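Local coordinates for protein methyltransferase (Thermus thermophilus, PDB 1WS6) that is of uncharacterised function but is probably an S-adenosylmethionine-dependent methyltransferase with a Rossmann-like fold, its substrate not established, at residues A[78-83]-A[90-95]; A[98-103]-A[134-139]. One frame throughout, in Å; residues are numbered along the deposited sequence.

Contact 1 of 2, residues A[78-83]-A[90-95]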
# COMPACT_ATOMS: atom_id res chain seq x y z
N LEU A 78 15.41 4.98 2.75
CA LEU A 78 15.35 4.34 1.45
C LEU A 78 14.13 4.80 0.65
O LEU A 78 14.19 4.94 -0.58
CB LEU A 78 15.30 2.83 1.60
CG LEU A 78 16.59 2.20 2.13
CD1 LEU A 78 16.50 0.69 2.02
CD2 LEU A 78 17.78 2.73 1.34
N LEU A 79 13.03 5.03 1.35
CA LEU A 79 11.79 5.46 0.73
C LEU A 79 12.00 6.78 -0.01
O LEU A 79 11.56 6.95 -1.15
CB LEU A 79 10.71 5.63 1.80
CG LEU A 79 9.26 5.40 1.39
CD1 LEU A 79 8.37 6.16 2.35
CD2 LEU A 79 9.02 5.88 -0.02
N LYS A 80 12.66 7.71 0.66
CA LYS A 80 12.92 9.02 0.09
C LYS A 80 13.89 8.92 -1.08
O LYS A 80 13.75 9.62 -2.08
CB LYS A 80 13.45 9.96 1.16
CG LYS A 80 12.41 10.23 2.24
CD LYS A 80 12.89 11.25 3.26
CE LYS A 80 11.80 11.52 4.30
NZ LYS A 80 12.21 12.51 5.33
N GLU A 81 14.87 8.03 -0.95
CA GLU A 81 15.82 7.85 -2.03
C GLU A 81 15.05 7.31 -3.23
O GLU A 81 15.31 7.70 -4.37
CB GLU A 81 16.92 6.84 -1.65
CG GLU A 81 17.79 7.27 -0.48
CD GLU A 81 19.09 6.47 -0.39
OE1 GLU A 81 19.82 6.62 0.62
OE2 GLU A 81 19.38 5.71 -1.34
N ASN A 82 14.08 6.43 -2.97
CA ASN A 82 13.30 5.85 -4.05
C ASN A 82 12.36 6.85 -4.69
O ASN A 82 12.12 6.78 -5.90
CB ASN A 82 12.54 4.62 -3.56
CG ASN A 82 13.46 3.42 -3.35
OD1 ASN A 82 14.45 3.26 -4.05
ND2 ASN A 82 13.12 2.55 -2.39
N VAL A 83 11.82 7.78 -3.90
CA VAL A 83 10.93 8.80 -4.42
C VAL A 83 11.76 9.63 -5.40
O VAL A 83 11.26 10.08 -6.43
CB VAL A 83 10.37 9.69 -3.27
CG1 VAL A 83 9.85 11.03 -3.81
CG2 VAL A 83 9.22 8.96 -2.56
N ALA A 90 5.21 12.08 -4.16
CA ALA A 90 4.48 11.28 -3.19
C ALA A 90 4.68 11.88 -1.82
O ALA A 90 5.73 12.45 -1.54
CB ALA A 90 4.98 9.84 -3.22
N ARG A 91 3.68 11.76 -0.96
CA ARG A 91 3.79 12.29 0.39
C ARG A 91 4.34 11.17 1.25
O ARG A 91 3.82 10.05 1.23
CB ARG A 91 2.42 12.74 0.92
CG ARG A 91 2.43 13.29 2.36
CD ARG A 91 1.02 13.79 2.73
NE ARG A 91 0.81 14.05 4.16
CZ ARG A 91 1.48 14.95 4.89
NH1 ARG A 91 2.43 15.70 4.32
NH2 ARG A 91 1.19 15.13 6.17
N VAL A 92 5.41 11.46 1.98
CA VAL A 92 6.04 10.50 2.87
C VAL A 92 5.80 10.95 4.29
O VAL A 92 6.22 12.04 4.68
CB VAL A 92 7.56 10.43 2.63
CG1 VAL A 92 8.22 9.56 3.69
CG2 VAL A 92 7.84 9.87 1.24
N VAL A 93 5.11 10.12 5.06
CA VAL A 93 4.79 10.43 6.45
C VAL A 93 5.56 9.45 7.34
O VAL A 93 5.21 8.26 7.43
CB VAL A 93 3.29 10.29 6.69
CG1 VAL A 93 2.93 10.79 8.07
CG2 VAL A 93 2.55 11.08 5.63
N ALA A 94 6.59 9.95 8.00
CA ALA A 94 7.43 9.12 8.86
C ALA A 94 6.95 8.97 10.28
O ALA A 94 7.41 9.67 11.19
CB ALA A 94 8.86 9.66 8.85
N LEU A 95 6.04 8.03 10.49
CA LEU A 95 5.53 7.78 11.83
C LEU A 95 4.73 6.49 11.84
O LEU A 95 4.31 5.99 10.80
CB LEU A 95 4.68 8.96 12.29
CG LEU A 95 3.59 9.45 11.35
CD1 LEU A 95 2.40 8.53 11.45
CD2 LEU A 95 3.19 10.87 11.71

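Contact 2 of 2, residues A[98-103]-A[134-139]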
# COMPACT_ATOMS: atom_id res chain seq x y z
N GLU A 98 -0.25 3.52 13.84
CA GLU A 98 -1.17 3.69 14.96
C GLU A 98 -1.33 5.16 15.38
O GLU A 98 -2.27 5.51 16.10
CB GLU A 98 -0.69 2.85 16.15
CG GLU A 98 0.76 3.12 16.55
CD GLU A 98 1.16 2.41 17.84
OE1 GLU A 98 1.31 1.17 17.84
OE2 GLU A 98 1.31 3.11 18.87
N VAL A 99 -0.42 6.01 14.93
CA VAL A 99 -0.51 7.43 15.25
C VAL A 99 -1.13 8.13 14.06
O VAL A 99 -1.98 9.00 14.21
CB VAL A 99 0.88 8.06 15.53
CG1 VAL A 99 0.73 9.58 15.69
CG2 VAL A 99 1.52 7.45 16.77
N PHE A 100 -0.72 7.72 12.86
CA PHE A 100 -1.22 8.32 11.63
C PHE A 100 -2.73 8.22 11.43
O PHE A 100 -3.39 9.22 11.14
CB PHE A 100 -0.54 7.70 10.41
CG PHE A 100 -1.13 8.14 9.10
CD1 PHE A 100 -0.74 9.34 8.51
CD2 PHE A 100 -2.10 7.38 8.47
CE1 PHE A 100 -1.30 9.76 7.32
CE2 PHE A 100 -2.67 7.79 7.28
CZ PHE A 100 -2.27 8.99 6.70
N LEU A 101 -3.28 7.02 11.57
CA LEU A 101 -4.71 6.82 11.37
C LEU A 101 -5.57 7.81 12.15
O LEU A 101 -6.40 8.51 11.57
CB LEU A 101 -5.10 5.39 11.72
CG LEU A 101 -4.43 4.31 10.86
CD1 LEU A 101 -4.98 2.94 11.24
CD2 LEU A 101 -4.69 4.61 9.37
N PRO A 102 -5.39 7.89 13.48
CA PRO A 102 -6.19 8.82 14.28
C PRO A 102 -6.09 10.23 13.74
O PRO A 102 -7.09 10.89 13.49
CB PRO A 102 -5.58 8.70 15.68
CG PRO A 102 -5.00 7.33 15.69
CD PRO A 102 -4.40 7.19 14.31
N GLU A 103 -4.86 10.69 13.56
CA GLU A 103 -4.63 12.04 13.06
C GLU A 103 -5.17 12.27 11.66
O GLU A 103 -5.72 13.33 11.37
CB GLU A 103 -3.14 12.36 13.13
CG GLU A 103 -2.66 12.54 14.57
CD GLU A 103 -1.16 12.67 14.70
OE1 GLU A 103 -0.50 13.20 13.77
OE2 GLU A 103 -0.64 12.26 15.75
N SER A 134 -10.93 3.09 10.90
CA SER A 134 -10.56 4.48 10.67
C SER A 134 -11.55 5.18 9.76
O SER A 134 -11.73 6.39 9.85
CB SER A 134 -9.17 4.57 10.03
OG SER A 134 -9.22 4.32 8.63
N GLY A 135 -12.19 4.42 8.88
CA GLY A 135 -13.15 5.00 7.96
C GLY A 135 -12.52 6.01 7.01
O GLY A 135 -13.18 6.95 6.59
N LEU A 136 -11.25 5.81 6.66
CA LEU A 136 -10.56 6.74 5.78
C LEU A 136 -10.84 6.62 4.27
O LEU A 136 -10.56 7.54 3.51
CB LEU A 136 -9.05 6.65 6.00
CG LEU A 136 -8.53 7.00 7.40
CD1 LEU A 136 -7.03 6.80 7.44
CD2 LEU A 136 -8.90 8.46 7.75
N VAL A 137 -11.41 5.49 3.84
CA VAL A 137 -11.73 5.30 2.42
C VAL A 137 -13.15 5.76 2.10
O VAL A 137 -14.12 5.37 2.74
CB VAL A 137 -11.60 3.81 2.00
CG1 VAL A 137 -12.06 3.64 0.56
CG2 VAL A 137 -10.15 3.36 2.15
N GLU A 138 -13.25 6.61 1.09
CA GLU A 138 -14.51 7.18 0.63
C GLU A 138 -15.44 6.10 0.09
O GLU A 138 -14.99 5.01 -0.29
CB GLU A 138 -14.24 8.18 -0.48
CG GLU A 138 -13.85 7.51 -1.78
CD GLU A 138 -13.29 8.47 -2.80
OE1 GLU A 138 -13.07 8.03 -3.95
OE2 GLU A 138 -13.06 9.66 -2.46
N ALA A 139 -16.73 6.40 0.04
CA ALA A 139 -17.70 5.46 -0.50
C ALA A 139 -17.25 5.09 -1.90
O ALA A 139 -16.81 5.95 -2.67
CB ALA A 139 -19.08 6.09 -0.55

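Contact 1 of 2, residues A[78-83]-A[90-95]
Leu79 and Val92 meet tip to tip across the gap between helix 73-86 and strand 91-93. CD1 of Leu79 comes in against both branches of the valine, 3.7 Å from Val92 CG1 and 3.9 Å from Val92 CG2, so the methyl sits over the fork instead of on one prong. Leu79 gets there with its CG anti to the backbone N (chi1 -151°), which carries the branch across to the strand. On one flank of Val92 the extended chain of Lys80 runs past obliquely, and its CE lies 4.1 Å from Val92 CG1; this is a touch of methylene on methyl at the solvent side, and the amine goes on beyond it. On the other flank Val83 and Val92 slide past each other in opposite senses, with Val83 CG2 4.1 Å from Val92 CG2. The axes of the short helix and strand segments run antiparallel (176°), 10.0 Å apart, as in the second half of a beta-alpha-beta crossover: strand 65-69, helix 73-86 and strand 91-93 form one unit of the Rossmann-like sheet, and 91-93 is its outermost strand at this end. No hydrogen bond crosses between 78-83 and 90-95, which bury 218 Å² together. Leu79 also rests on Leu68 of strand 65-69, while Val83 reaches Leu57 of helix 54-61. An alanine in place of Val92 would lack both branches and would probably open a gap beneath Leu79 CD1 and Val83 CG2, leaving Lys80 CE without its neighbour. Near the turn joining helix to strand, Val83 CG2 approaches Ala90 CB at 4.4 Å.

Contact 2 of 2, residues A[98-103]-A[134-139]
The ring of Phe100, the one aromatic group here, meets Leu136 obliquely: its CE2 is 4.5 Å from Leu136 CD1, a loose touch. Another part of the ring's surroundings comes from Val93 and Leu95, which pack on Phe100 from the neighbouring strand and the loop after it. The same Leu136 methyl makes the closer contact, with Leu101 CD2 at 3.7 Å, the two leucine side chains crossing at a slant. Both have CG anti to the carbonyl carbon (chi1 -62° in each); Leu136 runs extended to CD1, while Leu101 offers CD2, the branch that turns aside from its extended chain. Lower on Leu101, its CB lies 4.5 Å from Ser134 CB. These contacts join helix 97-106 to the link between helix 126-134 and strand 137-138, two helices with strand 111-116 between them in sequence, in the Rossmann-like alpha/beta fold. Leu136 reaches further along the first helix to Ala104 and Lys105. The link itself is shaped by an ST turn: Ser134 OG, which is also hydrogen-bonded to Leu131 O, accepts Leu136 N at 3.2 Å with an N-H...O angle of 143°, a somewhat bent bond. Gly135, between Ser134 and Leu136, has a positive phi (63°), a value that favours glycine, and takes the chain out of the helix. Backbone bonds from Leu136 and Glu138 to Phe111 tie the segment beyond to the start of strand 111-116.

How the contacts relate
Contact 1 closes before contact 2 opens, and their centres lie 19 Å apart. Strand 91-93 leads directly into helix 97-106, so the chain passes from one contact to the other with a short loop between, and the two touch where the end of segment 90-95 packs on that helix. The strand thus turns one face to helix 73-86 and the other to helix 97-106. Contact 1 packs helix 73-86 on the edge strand of the seven-stranded mixed sheet, whereas contact 2 packs helix 97-106 on the turn after helix 126-134, on the way to strand 141-148 of the same sheet and the same domain.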